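Local atomic coordinates of homoserine kinase (Cytophaga hutchinsonii, PDB entry 4P52), a protein that probably catalyses the ATP-dependent phosphorylation of homoserine to O-phosphohomoserine on the route to threonine, as a member of the GHMP kinase family. Residues K269-L272 and G278-I281; E96-E101 and N138-K143; L108-P113 and A122-A127; D144-A149 and L182-L187; G308-A311 and G315-V318. All coordinates share one frame; numbering follows the deposited sequence.

Contact 1. Residues K269-L272 and G278-I281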
loop_
_atom_site.group_PDB
_atom_site.type_symbol
_atom_site.label_atom_id
_atom_site.label_comp_id
_atom_site.label_asym_id
_atom_site.label_seq_id
_atom_site.Cartn_x
_atom_site.Cartn_y
_atom_site.Cartn_z
ATOM N N LYS A 269 -19.650 15.463 -2.649
ATOM C CA LYS A 269 -19.387 16.798 -2.168
ATOM C C LYS A 269 -20.155 17.072 -0.898
ATOM O O LYS A 269 -19.640 17.719 0.008
ATOM C CB LYS A 269 -19.750 17.838 -3.212
ATOM C CG LYS A 269 -19.085 19.173 -2.935
ATOM C CD LYS A 269 -19.683 20.273 -3.784
ATOM C CE LYS A 269 -19.459 21.629 -3.134
ATOM N NZ LYS A 269 -20.317 22.607 -3.854
ATOM N N ALA A 270 -21.385 16.583 -0.820
ATOM C CA ALA A 270 -22.176 16.802 0.378
ATOM C C ALA A 270 -21.556 16.055 1.588
ATOM O O ALA A 270 -21.504 16.586 2.692
ATOM C CB ALA A 270 -23.634 16.404 0.137
ATOM N N ALA A 271 -21.058 14.844 1.372
ATOM C CA ALA A 271 -20.397 14.110 2.430
ATOM C C ALA A 271 -19.129 14.827 2.877
ATOM O O ALA A 271 -18.873 14.948 4.077
ATOM C CB ALA A 271 -20.081 12.690 2.000
ATOM N N LEU A 272 -18.330 15.304 1.927
ATOM C CA LEU A 272 -17.100 16.009 2.294
ATOM C C LEU A 272 -17.409 17.326 2.988
ATOM O O LEU A 272 -16.799 17.616 4.011
ATOM C CB LEU A 272 -16.178 16.228 1.096
ATOM C CG LEU A 272 -15.556 14.953 0.538
ATOM C CD1 LEU A 272 -14.838 15.295 -0.758
ATOM C CD2 LEU A 272 -14.605 14.297 1.528
ATOM N N GLY A 278 -13.318 10.971 4.057
ATOM C CA GLY A 278 -13.241 10.666 2.654
ATOM C C GLY A 278 -14.483 9.893 2.301
ATOM O O GLY A 278 -15.221 9.417 3.184
ATOM N N CYS A 279 -14.709 9.742 1.002
ATOM C CA CYS A 279 -15.960 9.242 0.519
ATOM C C CYS A 279 -15.744 8.687 -0.869
ATOM O O CYS A 279 -15.127 9.351 -1.697
ATOM C CB CYS A 279 -16.973 10.389 0.498
ATOM S SG CYS A 279 -18.501 9.964 -0.359
ATOM N N SER A 280 -16.242 7.476 -1.116
ATOM C CA SER A 280 -16.174 6.877 -2.440
ATOM C C SER A 280 -17.263 5.841 -2.739
ATOM O O SER A 280 -18.175 5.625 -1.940
ATOM C CB SER A 280 -14.790 6.256 -2.687
ATOM O OG SER A 280 -14.562 6.114 -4.114
ATOM N N ILE A 281 -17.165 5.200 -3.898
ATOM C CA ILE A 281 -18.105 4.163 -4.276
ATOM C C ILE A 281 -17.871 2.935 -3.430
ATOM O O ILE A 281 -16.736 2.553 -3.226
ATOM C CB ILE A 281 -17.944 3.784 -5.753
ATOM C CG1 ILE A 281 -18.196 5.016 -6.632
ATOM C CG2 ILE A 281 -18.865 2.605 -6.142
ATOM C CD1 ILE A 281 -17.643 4.882 -8.043
#
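In the ferredoxin-like C-terminal half of this GHMP-type kinase, Ala271 of helix 264-273 meets Cys279 of strand 278-281, an outermost strand of the four-stranded antiparallel sheet. The helix and the strand that follows it form one helix-to-strand step of the fold, joined by a short turn. Ala271 points its methyl at the strand, and CB lies 3.9 Å from SG of Cys279. The same methyl is 4.1 Å from Cys279 CB, so it rests against the whole side chain and not the sulfur alone. With SG anti to the backbone N (chi1 170°), Cys279 reaches from the strand toward the helix. One residue further on, Leu272 extends a single branch to the strand: CD2 stands 4.0 Å from CA of Gly278. Ala271 also touches Ile301 and Met305 of helix 295-310, while Cys279 also touches Ile288 and Ala290 of the adjoining strand. No hydrogen bond joins the two segments. The small methyl and thiol give a buried, nonpolar joint between helix and sheet edge, and the strand's backbone bonding is directed to its neighbour through Leu291 and Phe289.

Contact 2. Residues E96-E101 and N138-K143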
loop_
_atom_site.group_PDB
_atom_site.type_symbol
_atom_site.label_atom_id
_atom_site.label_comp_id
_atom_site.label_asym_id
_atom_site.label_seq_id
_atom_site.Cartn_x
_atom_site.Cartn_y
_atom_site.Cartn_z
ATOM N N GLU A 96 -18.955 -32.375 0.132
ATOM C CA GLU A 96 -18.133 -33.286 -0.664
ATOM C C GLU A 96 -16.699 -33.383 -0.165
ATOM O O GLU A 96 -16.208 -34.482 0.053
ATOM C CB GLU A 96 -18.196 -32.964 -2.144
ATOM C CG GLU A 96 -19.500 -33.432 -2.760
ATOM C CD GLU A 96 -19.802 -32.783 -4.097
ATOM O OE1 GLU A 96 -19.163 -31.753 -4.462
ATOM O OE2 GLU A 96 -20.703 -33.313 -4.783
ATOM N N THR A 97 -16.047 -32.246 0.057
ATOM C CA THR A 97 -14.694 -32.240 0.612
ATOM C C THR A 97 -14.517 -33.111 1.863
ATOM O O THR A 97 -13.529 -33.834 1.977
ATOM C CB THR A 97 -14.236 -30.813 0.905
ATOM O OG1 THR A 97 -14.122 -30.125 -0.340
ATOM C CG2 THR A 97 -12.873 -30.790 1.609
ATOM N N LEU A 98 -15.474 -33.055 2.784
ATOM C CA LEU A 98 -15.379 -33.802 4.035
ATOM C C LEU A 98 -15.938 -35.211 3.919
ATOM O O LEU A 98 -15.914 -35.973 4.889
ATOM C CB LEU A 98 -16.090 -33.043 5.154
ATOM C CG LEU A 98 -15.560 -31.624 5.378
ATOM C CD1 LEU A 98 -16.324 -30.931 6.495
ATOM C CD2 LEU A 98 -14.063 -31.661 5.671
ATOM N N GLY A 99 -16.430 -35.542 2.724
ATOM C CA GLY A 99 -17.061 -36.824 2.434
ATOM C C GLY A 99 -18.250 -37.109 3.333
ATOM O O GLY A 99 -18.322 -38.185 3.920
ATOM N N ILE A 100 -19.163 -36.137 3.456
ATOM C CA ILE A 100 -20.409 -36.298 4.219
ATOM C C ILE A 100 -21.644 -36.419 3.305
ATOM O O ILE A 100 -21.901 -35.586 2.408
ATOM C CB ILE A 100 -20.643 -35.162 5.248
ATOM C CG1 ILE A 100 -19.398 -34.927 6.108
ATOM C CG2 ILE A 100 -21.836 -35.474 6.150
ATOM C CD1 ILE A 100 -19.442 -33.631 6.899
ATOM N N GLU A 101 -22.404 -37.480 3.557
ATOM C CA GLU A 101 -23.685 -37.677 2.925
ATOM C C GLU A 101 -24.731 -37.186 3.904
ATOM O O GLU A 101 -25.055 -37.860 4.884
ATOM C CB GLU A 101 -23.893 -39.147 2.585
ATOM C CG GLU A 101 -22.779 -39.696 1.713
ATOM C CD GLU A 101 -23.256 -40.763 0.744
ATOM O OE1 GLU A 101 -23.520 -41.911 1.187
ATOM O OE2 GLU A 101 -23.353 -40.446 -0.465
ATOM N N ASN A 138 -18.755 -28.011 13.747
ATOM C CA ASN A 138 -17.462 -27.293 13.635
ATOM C C ASN A 138 -16.261 -28.133 13.234
ATOM O O ASN A 138 -15.213 -28.063 13.855
ATOM C CB ASN A 138 -17.170 -26.505 14.914
ATOM C CG ASN A 138 -18.187 -25.393 15.142
ATOM O OD1 ASN A 138 -18.032 -24.286 14.626
ATOM N ND2 ASN A 138 -19.261 -25.702 15.873
ATOM N N LYS A 139 -16.418 -28.900 12.166
ATOM C CA LYS A 139 -15.377 -29.793 11.682
ATOM C C LYS A 139 -14.196 -29.070 11.061
ATOM O O LYS A 139 -13.142 -29.657 10.869
ATOM C CB LYS A 139 -15.960 -30.755 10.650
ATOM C CG LYS A 139 -16.951 -31.737 11.232
ATOM C CD LYS A 139 -17.520 -32.621 10.137
ATOM C CE LYS A 139 -18.464 -33.681 10.706
ATOM N NZ LYS A 139 -17.925 -34.313 11.942
HETATM N N MSE A 140 -14.386 -27.804 10.713
HETATM C CA MSE A 140 -13.330 -27.004 10.109
HETATM C C MSE A 140 -13.198 -25.701 10.843
HETATM O O MSE A 140 -14.160 -25.189 11.434
HETATM C CB MSE A 140 -13.737 -26.692 8.692
HETATM C CG MSE A 140 -13.807 -27.928 7.826
HETATM SE SE MSE A 140 -13.425 -27.331 5.989
HETATM C CE MSE A 140 -11.602 -28.118 5.929
ATOM N N GLU A 141 -11.991 -25.152 10.820
ATOM C CA GLU A 141 -11.748 -23.822 11.360
ATOM C C GLU A 141 -12.359 -22.766 10.462
ATOM O O GLU A 141 -12.307 -22.884 9.240
ATOM C CB GLU A 141 -10.256 -23.578 11.486
ATOM C CG GLU A 141 -9.655 -24.133 12.759
ATOM C CD GLU A 141 -8.147 -24.036 12.735
ATOM O OE1 GLU A 141 -7.532 -24.499 11.744
ATOM O OE2 GLU A 141 -7.577 -23.486 13.702
ATOM N N VAL A 142 -12.926 -21.734 11.076
ATOM C CA VAL A 142 -13.557 -20.625 10.342
ATOM C C VAL A 142 -12.624 -20.091 9.252
ATOM O O VAL A 142 -13.037 -19.931 8.093
ATOM C CB VAL A 142 -14.080 -19.516 11.295
ATOM C CG1 VAL A 142 -14.525 -18.285 10.520
ATOM C CG2 VAL A 142 -15.227 -20.056 12.162
ATOM N N LYS A 143 -11.366 -19.863 9.627
ATOM C CA LYS A 143 -10.297 -19.568 8.684
ATOM C C LYS A 143 -10.454 -20.353 7.373
ATOM O O LYS A 143 -10.424 -19.769 6.287
ATOM C CB LYS A 143 -8.928 -19.878 9.329
ATOM C CG LYS A 143 -7.763 -19.958 8.345
ATOM C CD LYS A 143 -6.487 -20.541 8.962
ATOM C CE LYS A 143 -5.539 -21.002 7.847
ATOM N NZ LYS A 143 -4.082 -20.900 8.152
#
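Leu98, in the last turn of helix 86-98, packs on Lys139 and Met140 of the loop between helices 120-135 and 146-157. The helix finishes in a Schellman motif: Gly99 takes a positive phi (58°), and its N donates to Glu96 O at 2.9 Å. Leu98 and Ile100, on either side of Gly99 in sequence, both reach the loop. The more enclosed part lies around Met140 (selenomethionine). CD1 of Leu98 comes within 4.1 Å of Met140 CG, the two side chains crossing at a slant, and Met140 also leans on Tyr94 of helix 86-98, on Leu145 and on Phe148 of helix 146-157. Its carbonyl O accepts a hydrogen bond from Asn133 ND2, which ties the loop to helix 120-135. The other part faces solvent. Here Lys139 is exposed and contributes only the aliphatic portion of its chain, running over Ile100 and Leu98 while no hydrogen bond or salt bridge crosses the contact. Its CB is 4.2 Å from Leu98 CD1, and Tyr94 touches it too. The chain is extended from CB to CE and bends at the last torsion (chi4 -43°). At that bend CD and CE both lie 3.9 Å from Ile100 CD1.

Contact 3. Residues L108-P113 and A122-A127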
loop_
_atom_site.group_PDB
_atom_site.type_symbol
_atom_site.label_atom_id
_atom_site.label_comp_id
_atom_site.label_asym_id
_atom_site.label_seq_id
_atom_site.Cartn_x
_atom_site.Cartn_y
_atom_site.Cartn_z
ATOM N N LEU A 108 -33.354 -19.075 2.246
ATOM C CA LEU A 108 -32.509 -17.886 2.171
ATOM C C LEU A 108 -33.328 -16.614 2.266
ATOM O O LEU A 108 -34.284 -16.445 1.531
ATOM C CB LEU A 108 -31.684 -17.911 0.883
ATOM C CG LEU A 108 -31.051 -16.590 0.408
ATOM C CD1 LEU A 108 -30.063 -15.972 1.402
ATOM C CD2 LEU A 108 -30.368 -16.799 -0.939
ATOM N N THR A 109 -32.940 -15.713 3.158
ATOM C CA THR A 109 -33.616 -14.428 3.296
ATOM C C THR A 109 -32.680 -13.280 2.972
ATOM O O THR A 109 -31.752 -12.996 3.724
ATOM C CB THR A 109 -34.105 -14.198 4.735
ATOM O OG1 THR A 109 -34.753 -15.378 5.232
ATOM C CG2 THR A 109 -35.052 -13.018 4.794
ATOM N N LYS A 110 -32.934 -12.606 1.857
ATOM C CA LYS A 110 -32.244 -11.358 1.528
ATOM C C LYS A 110 -32.793 -10.226 2.374
ATOM O O LYS A 110 -33.987 -9.910 2.313
ATOM C CB LYS A 110 -32.386 -10.998 0.047
ATOM C CG LYS A 110 -31.875 -12.061 -0.903
ATOM C CD LYS A 110 -30.377 -12.275 -0.783
ATOM C CE LYS A 110 -29.606 -11.088 -1.339
ATOM N NZ LYS A 110 -28.162 -11.400 -1.537
ATOM N N LYS A 111 -31.910 -9.628 3.162
ATOM C CA LYS A 111 -32.239 -8.491 3.996
ATOM C C LYS A 111 -31.485 -7.295 3.440
ATOM O O LYS A 111 -31.257 -6.306 4.133
ATOM C CB LYS A 111 -31.853 -8.758 5.460
ATOM C CG LYS A 111 -32.605 -9.913 6.116
ATOM C CD LYS A 111 -33.738 -9.442 7.019
ATOM C CE LYS A 111 -33.209 -8.991 8.374
ATOM N NZ LYS A 111 -34.224 -9.180 9.447
HETATM N N MSE A 112 -31.098 -7.398 2.177
HETATM C CA MSE A 112 -30.351 -6.357 1.493
HETATM C C MSE A 112 -30.586 -6.528 0.028
HETATM O O MSE A 112 -30.836 -7.642 -0.427
HETATM C CB MSE A 112 -28.861 -6.486 1.784
HETATM C CG MSE A 112 -28.239 -7.773 1.255
HETATM SE SE MSE A 112 -26.314 -7.820 1.729
HETATM C CE MSE A 112 -25.691 -6.244 0.729
ATOM N N PRO A 113 -30.476 -5.432 -0.740
ATOM C CA PRO A 113 -30.770 -5.471 -2.177
ATOM C C PRO A 113 -29.617 -6.021 -3.027
ATOM O O PRO A 113 -28.453 -5.829 -2.691
ATOM C CB PRO A 113 -31.052 -4.013 -2.508
ATOM C CG PRO A 113 -30.342 -3.217 -1.450
ATOM C CD PRO A 113 -29.990 -4.105 -0.298
ATOM N N ALA A 122 -21.863 -12.312 -1.693
ATOM C CA ALA A 122 -20.880 -12.777 -0.733
ATOM C C ALA A 122 -21.529 -13.151 0.608
ATOM O O ALA A 122 -21.222 -14.210 1.186
ATOM C CB ALA A 122 -19.816 -11.705 -0.522
ATOM N N ALA A 123 -22.419 -12.277 1.077
ATOM C CA ALA A 123 -23.077 -12.407 2.370
ATOM C C ALA A 123 -23.886 -13.701 2.429
ATOM O O ALA A 123 -23.784 -14.462 3.397
ATOM C CB ALA A 123 -23.962 -11.192 2.651
ATOM N N SER A 124 -24.636 -13.969 1.366
ATOM C CA SER A 124 -25.399 -15.206 1.261
ATOM C C SER A 124 -24.502 -16.429 1.355
ATOM O O SER A 124 -24.794 -17.399 2.078
ATOM C CB SER A 124 -26.128 -15.218 -0.075
ATOM O OG SER A 124 -27.222 -14.312 -0.031
ATOM N N THR A 125 -23.409 -16.380 0.601
ATOM C CA THR A 125 -22.507 -17.496 0.462
ATOM C C THR A 125 -21.796 -17.761 1.786
ATOM O O THR A 125 -21.684 -18.923 2.216
ATOM C CB THR A 125 -21.471 -17.181 -0.618
ATOM O OG1 THR A 125 -22.153 -16.840 -1.834
ATOM C CG2 THR A 125 -20.581 -18.365 -0.859
ATOM N N VAL A 126 -21.329 -16.681 2.427
ATOM C CA VAL A 126 -20.637 -16.772 3.706
ATOM C C VAL A 126 -21.630 -17.290 4.768
ATOM O O VAL A 126 -21.291 -18.176 5.556
ATOM C CB VAL A 126 -20.024 -15.412 4.097
ATOM C CG1 VAL A 126 -19.641 -15.376 5.554
ATOM C CG2 VAL A 126 -18.816 -15.119 3.231
ATOM N N ALA A 127 -22.854 -16.766 4.761
ATOM C CA ALA A 127 -23.888 -17.275 5.630
ATOM C C ALA A 127 -24.095 -18.792 5.499
ATOM O O ALA A 127 -24.107 -19.503 6.521
ATOM C CB ALA A 127 -25.188 -16.527 5.430
HETATM O O HOH W 1 -27.370 -13.781 -3.098
#
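Ser124 of helix 120-135 turns OG toward strand 103-110, where Leu108 and Lys110 approach it. Leu108, its CG anti to the backbone N (chi1 162°), presents the CD1 methyl 3.6 Å from Ser124 OG. Lys110 starts off to one side, but its chain folds back at chi2 and chi3 (-65° and -71°), carrying NZ over to the helix. There water 1 bridges the two residues: it accepts from Lys110 NZ at 3.0 Å and donates to Ser124 OG at 3.1 Å. Both polar ends also bind Asp54 OD2, Lys110 by a salt bridge and Ser124 by a hydrogen bond, and Lys110 NZ is bonded to Ser120 OG as well. The segments flank the glycine-rich loop opening at Pro113, the second GHMP motif, which in relatives wraps round the ATP phosphates at the start of this helix. Nearer that loop, Met112 (selenomethionine) points toward the helix, and its SE lies 4.2 Å from Ala123 CB. Leu118 and Pro52 touch the same side chain.

Contact 4. Residues D144-A149 and L182-L187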
loop_
_atom_site.group_PDB
_atom_site.type_symbol
_atom_site.label_atom_id
_atom_site.label_comp_id
_atom_site.label_asym_id
_atom_site.label_seq_id
_atom_site.Cartn_x
_atom_site.Cartn_y
_atom_site.Cartn_z
ATOM N N ASP A 144 -10.627 -21.672 7.484
ATOM C CA ASP A 144 -10.551 -22.555 6.333
ATOM C C ASP A 144 -11.815 -22.613 5.505
ATOM O O ASP A 144 -11.840 -23.308 4.489
ATOM C CB ASP A 144 -10.134 -23.953 6.766
ATOM C CG ASP A 144 -8.676 -24.004 7.212
ATOM O OD1 ASP A 144 -7.793 -23.676 6.379
ATOM O OD2 ASP A 144 -8.423 -24.345 8.398
ATOM N N LEU A 145 -12.856 -21.880 5.916
ATOM C CA LEU A 145 -14.082 -21.833 5.128
ATOM C C LEU A 145 -13.976 -20.930 3.912
ATOM O O LEU A 145 -14.767 -21.082 2.958
ATOM C CB LEU A 145 -15.277 -21.422 5.966
ATOM C CG LEU A 145 -15.507 -22.241 7.235
ATOM C CD1 LEU A 145 -16.697 -21.670 7.988
ATOM C CD2 LEU A 145 -15.677 -23.729 6.927
ATOM N N LEU A 146 -13.005 -20.016 3.925
ATOM C CA LEU A 146 -12.884 -19.033 2.845
ATOM C C LEU A 146 -12.872 -19.636 1.412
ATOM O O LEU A 146 -13.634 -19.177 0.549
ATOM C CB LEU A 146 -11.700 -18.093 3.079
ATOM C CG LEU A 146 -11.550 -16.994 2.026
ATOM C CD1 LEU A 146 -12.799 -16.138 1.897
ATOM C CD2 LEU A 146 -10.370 -16.114 2.386
ATOM N N PRO A 147 -12.036 -20.674 1.163
ATOM C CA PRO A 147 -11.989 -21.218 -0.208
ATOM C C PRO A 147 -13.347 -21.728 -0.707
ATOM O O PRO A 147 -13.693 -21.533 -1.890
ATOM C CB PRO A 147 -10.988 -22.380 -0.111
ATOM C CG PRO A 147 -10.209 -22.137 1.137
ATOM C CD PRO A 147 -11.123 -21.391 2.074
ATOM N N PHE A 148 -14.116 -22.364 0.176
ATOM C CA PHE A 148 -15.430 -22.840 -0.207
ATOM C C PHE A 148 -16.355 -21.704 -0.588
ATOM O O PHE A 148 -17.124 -21.812 -1.541
ATOM C CB PHE A 148 -16.027 -23.683 0.898
ATOM C CG PHE A 148 -15.207 -24.879 1.221
ATOM C CD1 PHE A 148 -15.062 -25.896 0.297
ATOM C CD2 PHE A 148 -14.559 -24.979 2.438
ATOM C CE1 PHE A 148 -14.290 -27.004 0.581
ATOM C CE2 PHE A 148 -13.789 -26.088 2.739
ATOM C CZ PHE A 148 -13.651 -27.101 1.808
ATOM N N ALA A 149 -16.271 -20.605 0.150
ATOM C CA ALA A 149 -17.098 -19.454 -0.157
ATOM C C ALA A 149 -16.647 -18.847 -1.490
ATOM O O ALA A 149 -17.482 -18.441 -2.291
ATOM C CB ALA A 149 -17.057 -18.444 0.977
ATOM N N LEU A 182 -4.111 -17.221 -2.494
ATOM C CA LEU A 182 -4.988 -16.325 -1.744
ATOM C C LEU A 182 -4.321 -15.901 -0.443
ATOM O O LEU A 182 -4.057 -16.729 0.439
ATOM C CB LEU A 182 -6.331 -16.995 -1.493
ATOM C CG LEU A 182 -7.522 -16.155 -1.022
ATOM C CD1 LEU A 182 -7.617 -14.802 -1.723
ATOM C CD2 LEU A 182 -8.801 -16.965 -1.205
ATOM N N ASP A 183 -3.998 -14.618 -0.355
ATOM C CA ASP A 183 -3.215 -14.106 0.752
ATOM C C ASP A 183 -3.952 -12.952 1.412
ATOM O O ASP A 183 -4.000 -11.852 0.887
ATOM C CB ASP A 183 -1.831 -13.677 0.276
ATOM C CG ASP A 183 -0.836 -13.542 1.416
ATOM O OD1 ASP A 183 -1.195 -13.799 2.591
ATOM O OD2 ASP A 183 0.320 -13.182 1.147
ATOM N N VAL A 184 -4.530 -13.218 2.572
ATOM C CA VAL A 184 -5.431 -12.282 3.242
ATOM C C VAL A 184 -4.887 -11.890 4.610
ATOM O O VAL A 184 -4.384 -12.722 5.352
ATOM C CB VAL A 184 -6.831 -12.902 3.379
ATOM C CG1 VAL A 184 -7.713 -12.029 4.249
ATOM C CG2 VAL A 184 -7.429 -13.074 2.000
ATOM N N VAL A 185 -4.994 -10.609 4.930
ATOM C CA VAL A 185 -4.382 -10.063 6.130
ATOM C C VAL A 185 -5.415 -9.227 6.836
ATOM O O VAL A 185 -5.960 -8.320 6.235
ATOM C CB VAL A 185 -3.145 -9.197 5.760
ATOM C CG1 VAL A 185 -2.546 -8.525 6.987
ATOM C CG2 VAL A 185 -2.096 -10.057 5.079
ATOM N N LYS A 186 -5.728 -9.532 8.092
ATOM C CA LYS A 186 -6.659 -8.687 8.833
ATOM C C LYS A 186 -5.913 -7.529 9.497
ATOM O O LYS A 186 -4.899 -7.733 10.144
ATOM C CB LYS A 186 -7.430 -9.473 9.885
ATOM C CG LYS A 186 -8.463 -8.572 10.590
ATOM C CD LYS A 186 -9.267 -9.229 11.699
ATOM C CE LYS A 186 -10.118 -10.363 11.144
ATOM N NZ LYS A 186 -11.261 -10.592 12.056
ATOM N N LEU A 187 -6.428 -6.312 9.364
ATOM C CA LEU A 187 -5.735 -5.145 9.915
ATOM C C LEU A 187 -6.527 -4.493 11.041
ATOM O O LEU A 187 -7.747 -4.448 10.973
ATOM C CB LEU A 187 -5.505 -4.116 8.809
ATOM C CG LEU A 187 -4.698 -4.586 7.603
ATOM C CD1 LEU A 187 -4.764 -3.508 6.531
ATOM C CD2 LEU A 187 -3.265 -4.890 7.997
#
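Leu182, the first residue of the segment, opens the contact by meeting Leu146 of helix 146-157 through one methyl each, CD2 to CD2 at 4.0 Å. Both leucines hold CG opposite the backbone N (chi1 -166° in Leu182, -177° in Leu146), an orientation that extends each side chain toward the other. Asp183 points elsewhere: its OD2 forms salt bridges with Arg177 of the same chain and with Arg246 of the second subunit. At Val184 the side chain is back on the helix side, and CG2 stands 4.2 Å from the same Leu146 CD2, which thus serves both partners. Val185 and Leu187 pack instead on Leu243 and Ala234 of the second subunit, with Lys186 between them bonding through NZ to Tyr170 O. The alternate residues Asp183, Val185 and Leu187 reach the second subunit, though Asp183 and Leu187 also touch their own chain. Val165, Leu169 and Tyr170 of helix 162-170 also pack on Leu146, while strand 173-178 runs antiparallel beside strand 183-187 and sets Val174 against Val184.

Contact 5. Residues G308-A311 and G315-V318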
loop_
_atom_site.group_PDB
_atom_site.type_symbol
_atom_site.label_atom_id
_atom_site.label_comp_id
_atom_site.label_asym_id
_atom_site.label_seq_id
_atom_site.Cartn_x
_atom_site.Cartn_y
_atom_site.Cartn_z
ATOM N N GLY A 308 -28.782 14.833 -0.863
ATOM C CA GLY A 308 -28.304 14.793 -2.254
ATOM C C GLY A 308 -29.172 13.918 -3.157
ATOM O O GLY A 308 -29.567 14.346 -4.226
ATOM N N PHE A 309 -29.505 12.711 -2.731
ATOM C CA PHE A 309 -30.326 11.849 -3.574
ATOM C C PHE A 309 -31.785 12.273 -3.620
ATOM O O PHE A 309 -32.435 12.083 -4.641
ATOM C CB PHE A 309 -30.244 10.386 -3.142
ATOM C CG PHE A 309 -29.000 9.681 -3.588
ATOM C CD1 PHE A 309 -28.686 9.569 -4.923
ATOM C CD2 PHE A 309 -28.151 9.087 -2.661
ATOM C CE1 PHE A 309 -27.533 8.900 -5.331
ATOM C CE2 PHE A 309 -27.007 8.395 -3.070
ATOM C CZ PHE A 309 -26.697 8.303 -4.410
ATOM N N ASP A 310 -32.307 12.806 -2.517
ATOM C CA ASP A 310 -33.661 13.314 -2.492
ATOM C C ASP A 310 -33.812 14.444 -3.478
ATOM O O ASP A 310 -34.872 14.588 -4.072
ATOM C CB ASP A 310 -34.063 13.814 -1.108
ATOM C CG ASP A 310 -34.185 12.692 -0.094
ATOM O OD1 ASP A 310 -34.058 11.520 -0.482
ATOM O OD2 ASP A 310 -34.392 12.969 1.106
ATOM N N ALA A 311 -32.760 15.242 -3.669
ATOM C CA ALA A 311 -32.871 16.438 -4.518
ATOM C C ALA A 311 -32.960 16.043 -6.002
ATOM O O ALA A 311 -33.273 16.879 -6.862
ATOM C CB ALA A 311 -31.699 17.375 -4.278
ATOM N N GLY A 315 -34.904 7.546 -4.046
ATOM C CA GLY A 315 -35.014 6.972 -2.707
ATOM C C GLY A 315 -33.696 6.370 -2.228
ATOM O O GLY A 315 -32.854 5.969 -3.039
ATOM N N SER A 316 -33.514 6.299 -0.913
ATOM C CA SER A 316 -32.206 6.018 -0.352
ATOM C C SER A 316 -32.354 5.392 1.057
ATOM O O SER A 316 -33.282 5.722 1.810
ATOM C CB SER A 316 -31.333 7.320 -0.342
ATOM O OG SER A 316 -31.797 8.359 0.547
ATOM N N ASP A 317 -31.441 4.490 1.398
ATOM C CA ASP A 317 -31.335 3.969 2.759
ATOM C C ASP A 317 -29.937 4.260 3.273
ATOM O O ASP A 317 -28.946 4.069 2.556
ATOM C CB ASP A 317 -31.599 2.460 2.814
ATOM C CG ASP A 317 -32.972 2.096 2.287
ATOM O OD1 ASP A 317 -33.996 2.488 2.909
ATOM O OD2 ASP A 317 -33.020 1.424 1.231
ATOM N N VAL A 318 -29.866 4.686 4.527
ATOM C CA VAL A 318 -28.611 5.067 5.158
ATOM C C VAL A 318 -28.332 4.112 6.304
ATOM O O VAL A 318 -29.237 3.785 7.065
ATOM C CB VAL A 318 -28.700 6.526 5.665
ATOM C CG1 VAL A 318 -27.454 6.926 6.431
ATOM C CG2 VAL A 318 -28.901 7.469 4.473
#
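The phenyl ring of Phe309 and the carboxylate of Asp310, consecutive residues in the last turn of helix 295-310, are the flat groups that meet Ser316. Ser316 CB approaches the ring at a slant, and its nearest Phe309 atom is CB, at 4.3 Å. Ile198 and Pro200 of strand 194-200 also touch the Phe309 side chain, so Phe309 is buried between its helix and the sheet. Asp310 lies further out, exposed, and brings OD1 to 4.0 Å from Ser316 OG, too far for a hydrogen bond. Ser316 OG sits between the backbone N and the carbonyl carbon (chi1 67°), a rotation that turns the hydroxyl to the helix, where Lys306 NZ makes a weak hydrogen bond with it. The arrangement belongs to the last helix-to-strand step of the ferredoxin-like C-terminal domain: a short connection leads from the helix into strand 316-322, an outermost strand of the sheet, which pairs with strand 194-200 through Gly315 to His201 and Asp317 to His199. Across the contact, helix and strand meet only loosely, at Phe309, with no hydrogen bond between the segments, and the carboxylate may add a modest electrostatic attraction for Lys306.

Along the chain, contact 3 is nested inside the loop closed by contact 2, and contacts 4, 1 and 5 follow in that order. Contacts 2 and 4 touch, with Met140 CB 4.0 Å from Leu145 CD2, and contact 3 meets contact 4 where Thr125 reaches Ala149. Contacts 2 and 3 lie within the N-terminal GHMP kinase region, and contact 4 adjoins both, contacts 3 and 4 reaching the same mixed sheet. Contacts 1 and 5, centres about 14 Å apart, lie at the two outer strands of the C-terminal antiparallel sheet, where helices 264-273 and 295-310 meet them. Contact 1 is about 42 Å from contact 2, centre to centre, on opposite sides of the chain's centre, in keeping with the two-part GHMP kinase fold.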